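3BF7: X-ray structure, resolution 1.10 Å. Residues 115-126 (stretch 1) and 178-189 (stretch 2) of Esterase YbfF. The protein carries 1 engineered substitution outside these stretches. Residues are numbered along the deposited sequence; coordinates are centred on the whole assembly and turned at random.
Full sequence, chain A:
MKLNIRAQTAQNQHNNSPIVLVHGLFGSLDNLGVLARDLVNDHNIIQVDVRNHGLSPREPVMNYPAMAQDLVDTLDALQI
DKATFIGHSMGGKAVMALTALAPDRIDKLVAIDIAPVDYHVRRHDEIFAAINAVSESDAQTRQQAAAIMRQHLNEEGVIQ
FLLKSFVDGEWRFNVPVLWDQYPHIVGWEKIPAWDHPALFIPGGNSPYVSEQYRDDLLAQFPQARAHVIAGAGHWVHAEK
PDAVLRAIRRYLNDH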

# COMPACT_ATOMS: atom_id res chain seq x y z
N ALA A 115 3.00 10.03 3.15
CA ALA A 115 3.19 10.79 4.39
C ALA A 115 1.86 10.75 5.14
O ALA A 115 0.79 10.63 4.53
CB ALA A 115 3.57 12.23 4.07
N PRO A 116 1.91 10.83 6.48
CA PRO A 116 0.70 10.80 7.30
C PRO A 116 0.05 12.18 7.30
O PRO A 116 0.09 12.92 8.29
CB PRO A 116 1.22 10.39 8.67
CG PRO A 116 2.57 11.03 8.71
CD PRO A 116 3.12 10.77 7.32
N VAL A 117 -0.55 12.51 6.16
CA VAL A 117 -1.20 13.80 5.97
C VAL A 117 -2.41 13.70 5.06
O VAL A 117 -2.53 12.76 4.27
CB VAL A 117 -0.23 14.82 5.30
CG1 VAL A 117 1.01 15.02 6.17
CG2 VAL A 117 0.17 14.32 3.91
N ASP A 118 -3.30 14.67 5.18
CA ASP A 118 -4.47 14.77 4.32
C ASP A 118 -3.94 15.62 3.16
O ASP A 118 -3.60 16.79 3.35
CB ASP A 118 -5.60 15.52 5.04
CG ASP A 118 -6.87 15.61 4.21
OD1 ASP A 118 -6.80 15.47 2.97
OD2 ASP A 118 -7.94 15.84 4.81
N TYR A 119 -3.86 15.05 1.97
CA TYR A 119 -3.34 15.79 0.83
C TYR A 119 -4.27 16.87 0.29
O TYR A 119 -3.84 17.75 -0.45
CB TYR A 119 -2.93 14.82 -0.28
CG TYR A 119 -1.71 13.99 0.08
CD1 TYR A 119 -0.43 14.53 0.03
CD2 TYR A 119 -1.85 12.66 0.48
CE1 TYR A 119 0.69 13.77 0.38
CE2 TYR A 119 -0.74 11.89 0.82
CZ TYR A 119 0.52 12.45 0.76
OH TYR A 119 1.62 11.68 1.08
N HIS A 120 -5.54 16.81 0.67
CA HIS A 120 -6.52 17.82 0.27
C HIS A 120 -6.57 18.13 -1.23
O HIS A 120 -6.67 19.29 -1.62
CB HIS A 120 -6.25 19.13 1.02
CG HIS A 120 -6.56 19.07 2.48
ND1 HIS A 120 -7.83 18.85 2.97
CD2 HIS A 120 -5.76 19.22 3.57
CE1 HIS A 120 -7.80 18.87 4.29
NE2 HIS A 120 -6.56 19.09 4.68
N VAL A 121 -6.50 17.09 -2.05
CA VAL A 121 -6.57 17.25 -3.50
C VAL A 121 -7.22 16.02 -4.11
O VAL A 121 -7.31 14.98 -3.46
CB VAL A 121 -5.17 17.40 -4.16
CG1 VAL A 121 -4.49 18.67 -3.71
CG2 VAL A 121 -4.31 16.17 -3.85
N ARG A 122 -7.70 16.15 -5.34
CA ARG A 122 -8.26 15.02 -6.05
C ARG A 122 -7.18 14.68 -7.07
O ARG A 122 -6.82 15.52 -7.90
CB ARG A 122 -9.58 15.37 -6.75
CG ARG A 122 -10.72 15.64 -5.78
CD ARG A 122 -12.07 15.60 -6.48
NE ARG A 122 -12.44 14.25 -6.90
CZ ARG A 122 -13.03 13.34 -6.12
NH1 ARG A 122 -13.33 13.64 -4.86
NH2 ARG A 122 -13.34 12.15 -6.60
N ARG A 123 -6.64 13.47 -6.98
CA ARG A 123 -5.57 13.03 -7.87
C ARG A 123 -5.91 11.85 -8.75
O ARG A 123 -5.05 11.35 -9.47
CB ARG A 123 -4.33 12.65 -7.04
CG ARG A 123 -3.36 13.78 -6.77
CD ARG A 123 -2.02 13.23 -6.28
NE ARG A 123 -2.08 12.69 -4.93
CZ ARG A 123 -1.37 13.17 -3.91
NH1 ARG A 123 -0.55 14.19 -4.11
NH2 ARG A 123 -1.47 12.63 -2.71
N HIS A 124 -7.16 11.39 -8.70
CA HIS A 124 -7.54 10.21 -9.47
C HIS A 124 -8.78 10.35 -10.34
O HIS A 124 -9.32 9.34 -10.79
CB HIS A 124 -7.74 9.02 -8.53
CG HIS A 124 -6.51 8.63 -7.77
ND1 HIS A 124 -6.07 9.33 -6.67
CD2 HIS A 124 -5.61 7.64 -7.97
CE1 HIS A 124 -4.96 8.78 -6.22
NE2 HIS A 124 -4.66 7.75 -6.99
N ASP A 125 -9.23 11.56 -10.61
CA ASP A 125 -10.44 11.71 -11.40
C ASP A 125 -10.35 11.10 -12.79
O ASP A 125 -11.31 10.47 -13.25
CB ASP A 125 -10.84 13.17 -11.51
CG ASP A 125 -11.43 13.72 -10.22
OD1 ASP A 125 -11.60 12.95 -9.25
OD2 ASP A 125 -11.74 14.93 -10.19
N GLU A 126 -9.22 11.26 -13.46
CA GLU A 126 -9.06 10.70 -14.80
C GLU A 126 -8.98 9.18 -14.74
O GLU A 126 -9.45 8.49 -15.64
CB GLU A 126 -7.83 11.31 -15.47
CG GLU A 126 -7.97 12.82 -15.61
CD GLU A 126 -6.70 13.50 -16.05
OE1 GLU A 126 -6.43 13.53 -17.27
OE2 GLU A 126 -5.96 13.99 -15.17
N LEU A 178 -14.84 3.23 -3.44
CA LEU A 178 -13.58 3.97 -3.49
C LEU A 178 -13.86 5.42 -3.91
O LEU A 178 -13.15 6.33 -3.48
CB LEU A 178 -12.60 3.30 -4.45
CG LEU A 178 -12.17 1.89 -4.01
CD1 LEU A 178 -11.15 1.34 -4.99
CD2 LEU A 178 -11.60 1.93 -2.60
N TRP A 179 -14.88 5.62 -4.73
CA TRP A 179 -15.25 6.97 -5.15
C TRP A 179 -15.90 7.70 -3.98
O TRP A 179 -15.50 8.80 -3.61
CB TRP A 179 -16.22 6.92 -6.33
CG TRP A 179 -16.75 8.28 -6.71
CD1 TRP A 179 -17.91 8.86 -6.27
CD2 TRP A 179 -16.14 9.23 -7.58
NE1 TRP A 179 -18.05 10.11 -6.81
CE2 TRP A 179 -16.97 10.36 -7.62
CE3 TRP A 179 -14.95 9.23 -8.33
CZ2 TRP A 179 -16.66 11.49 -8.39
CZ3 TRP A 179 -14.65 10.35 -9.09
CH2 TRP A 179 -15.50 11.47 -9.11
N ASP A 180 -16.91 7.07 -3.39
CA ASP A 180 -17.64 7.68 -2.28
C ASP A 180 -16.74 8.02 -1.10
O ASP A 180 -16.90 9.07 -0.47
CB ASP A 180 -18.74 6.73 -1.82
CG ASP A 180 -19.56 7.32 -0.70
OD1 ASP A 180 -20.33 8.27 -0.96
OD2 ASP A 180 -19.43 6.84 0.45
N GLN A 181 -15.80 7.14 -0.79
CA GLN A 181 -14.91 7.32 0.35
C GLN A 181 -13.58 7.97 -0.00
O GLN A 181 -12.71 8.10 0.86
CB GLN A 181 -14.66 5.97 1.01
CG GLN A 181 -15.94 5.29 1.48
CD GLN A 181 -16.47 5.90 2.75
OE1 GLN A 181 -15.94 5.67 3.83
NE2 GLN A 181 -17.53 6.70 2.62
N TYR A 182 -13.42 8.40 -1.25
CA TYR A 182 -12.17 8.99 -1.70
C TYR A 182 -11.56 10.05 -0.77
O TYR A 182 -10.36 10.01 -0.50
CB TYR A 182 -12.33 9.57 -3.10
CG TYR A 182 -11.02 10.00 -3.71
CD1 TYR A 182 -10.13 9.07 -4.25
CD2 TYR A 182 -10.65 11.35 -3.74
CE1 TYR A 182 -8.91 9.46 -4.79
CE2 TYR A 182 -9.43 11.75 -4.28
CZ TYR A 182 -8.57 10.81 -4.80
OH TYR A 182 -7.36 11.22 -5.32
N PRO A 183 -12.37 11.01 -0.28
CA PRO A 183 -11.78 12.03 0.60
C PRO A 183 -11.09 11.45 1.83
O PRO A 183 -10.13 12.03 2.34
CB PRO A 183 -12.99 12.88 0.98
CG PRO A 183 -13.88 12.77 -0.22
CD PRO A 183 -13.79 11.29 -0.55
N HIS A 184 -11.58 10.31 2.32
CA HIS A 184 -10.99 9.69 3.50
C HIS A 184 -9.72 8.93 3.14
O HIS A 184 -8.85 8.74 3.99
CB HIS A 184 -12.00 8.73 4.14
CG HIS A 184 -13.33 9.34 4.40
ND1 HIS A 184 -13.47 10.58 4.98
CD2 HIS A 184 -14.58 8.90 4.15
CE1 HIS A 184 -14.76 10.88 5.08
NE2 HIS A 184 -15.45 9.87 4.58
N ILE A 185 -9.62 8.51 1.89
CA ILE A 185 -8.44 7.77 1.44
C ILE A 185 -7.27 8.72 1.21
O ILE A 185 -6.14 8.45 1.64
CB ILE A 185 -8.78 6.96 0.17
CG1 ILE A 185 -9.88 5.94 0.50
CG2 ILE A 185 -7.54 6.25 -0.36
CD1 ILE A 185 -10.48 5.25 -0.71
N VAL A 186 -7.52 9.84 0.54
CA VAL A 186 -6.45 10.82 0.32
C VAL A 186 -6.28 11.61 1.62
O VAL A 186 -5.27 12.29 1.83
CB VAL A 186 -6.79 11.80 -0.83
CG1 VAL A 186 -6.92 11.03 -2.12
CG2 VAL A 186 -8.07 12.55 -0.53
N GLY A 187 -7.29 11.50 2.48
CA GLY A 187 -7.28 12.19 3.76
C GLY A 187 -6.48 11.48 4.83
O GLY A 187 -5.71 10.55 4.56
N TRP A 188 -6.67 11.90 6.08
CA TRP A 188 -5.91 11.33 7.18
C TRP A 188 -6.47 11.76 8.52
O TRP A 188 -7.10 12.81 8.64
CB TRP A 188 -4.46 11.80 7.07
CG TRP A 188 -3.55 11.27 8.13
CD1 TRP A 188 -2.90 11.98 9.09
CD2 TRP A 188 -3.19 9.90 8.33
NE1 TRP A 188 -2.15 11.14 9.88
CE2 TRP A 188 -2.31 9.85 9.43
CE3 TRP A 188 -3.53 8.70 7.68
CZ2 TRP A 188 -1.76 8.66 9.90
CZ3 TRP A 188 -2.98 7.52 8.15
CH2 TRP A 188 -2.10 7.50 9.25
N GLU A 189 -6.23 10.93 9.54
CA GLU A 189 -6.64 11.21 10.90
C GLU A 189 -5.33 11.25 11.69
O GLU A 189 -4.66 10.22 11.82
CB GLU A 189 -7.54 10.10 11.44
CG GLU A 189 -8.12 10.38 12.82
CD GLU A 189 -9.06 11.56 12.81
OE1 GLU A 189 -9.98 11.58 11.96
OE2 GLU A 189 -8.90 12.47 13.65
O HOH W 1 -9.10 13.61 6.05
O HOH W 2 -9.24 14.62 1.86
O HOH W 3 -15.19 11.31 -4.50

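How does the start of stretch 1 meet the end of stretch 2? Through the indole of Trp188, whose CA-to-CB bond points toward stretch 1 and whose ring lies with one face against the backbone joining Pro116 to Val117. The Pro116 ring adds an apolar contact, CB to Trp188 CE2 at 3.7 Å. Flat aromatic surface against proline and peptide group gives close packing without needing a hydrogen bond.

What holds the two backbones together around Asp118? Here the chains come closest in register, with CA of Asp118 3.9 Å from CA of Gly187. Gly187 has no side chain, and Asp118 OD1 approaches its CA to 3.4 Å. The carboxylate also reaches stretch 2 through two waters: one donates to Asp118 OD2 (2.8 Å) and accepts from Trp188 N (3.0 Å), while another donates to both Asp118 OD1 and Pro183 O, each at 2.8 Å. One residue later, Tyr119 N donates to Val186 O at 3.1 Å, a nearly straight bond that ties backbone directly to backbone.

How does Arg122 meet Trp179? Its CA-to-CB bond points sideways, but the end of the side chain comes nearer. CZ of Arg122 sits over the face of the Trp179 six-membered ring, 4.7 Å from its centroid, a cation-pi arrangement in which Trp179 CZ3 lies at the guanidinium edge, near its plane. A salt bridge from Arg122 NE to Asp125 OD1 (2.8 Å) braces the cation within stretch 1. Water adds another link, accepting from Arg122 NH2 at 2.9 Å and donating to Trp179 O at 2.7 Å.

What anchors the turn into the helix at Asp125? The hydroxyl of the buried Tyr182 accepts from Arg123 N (2.9 Å to OH) and shares a short hydrogen bond with His124 ND1 (2.7 Å to OH). One tyrosine oxygen thus engages a backbone amide and an imidazole, fixing the N-cap residue His124 against stretch 2.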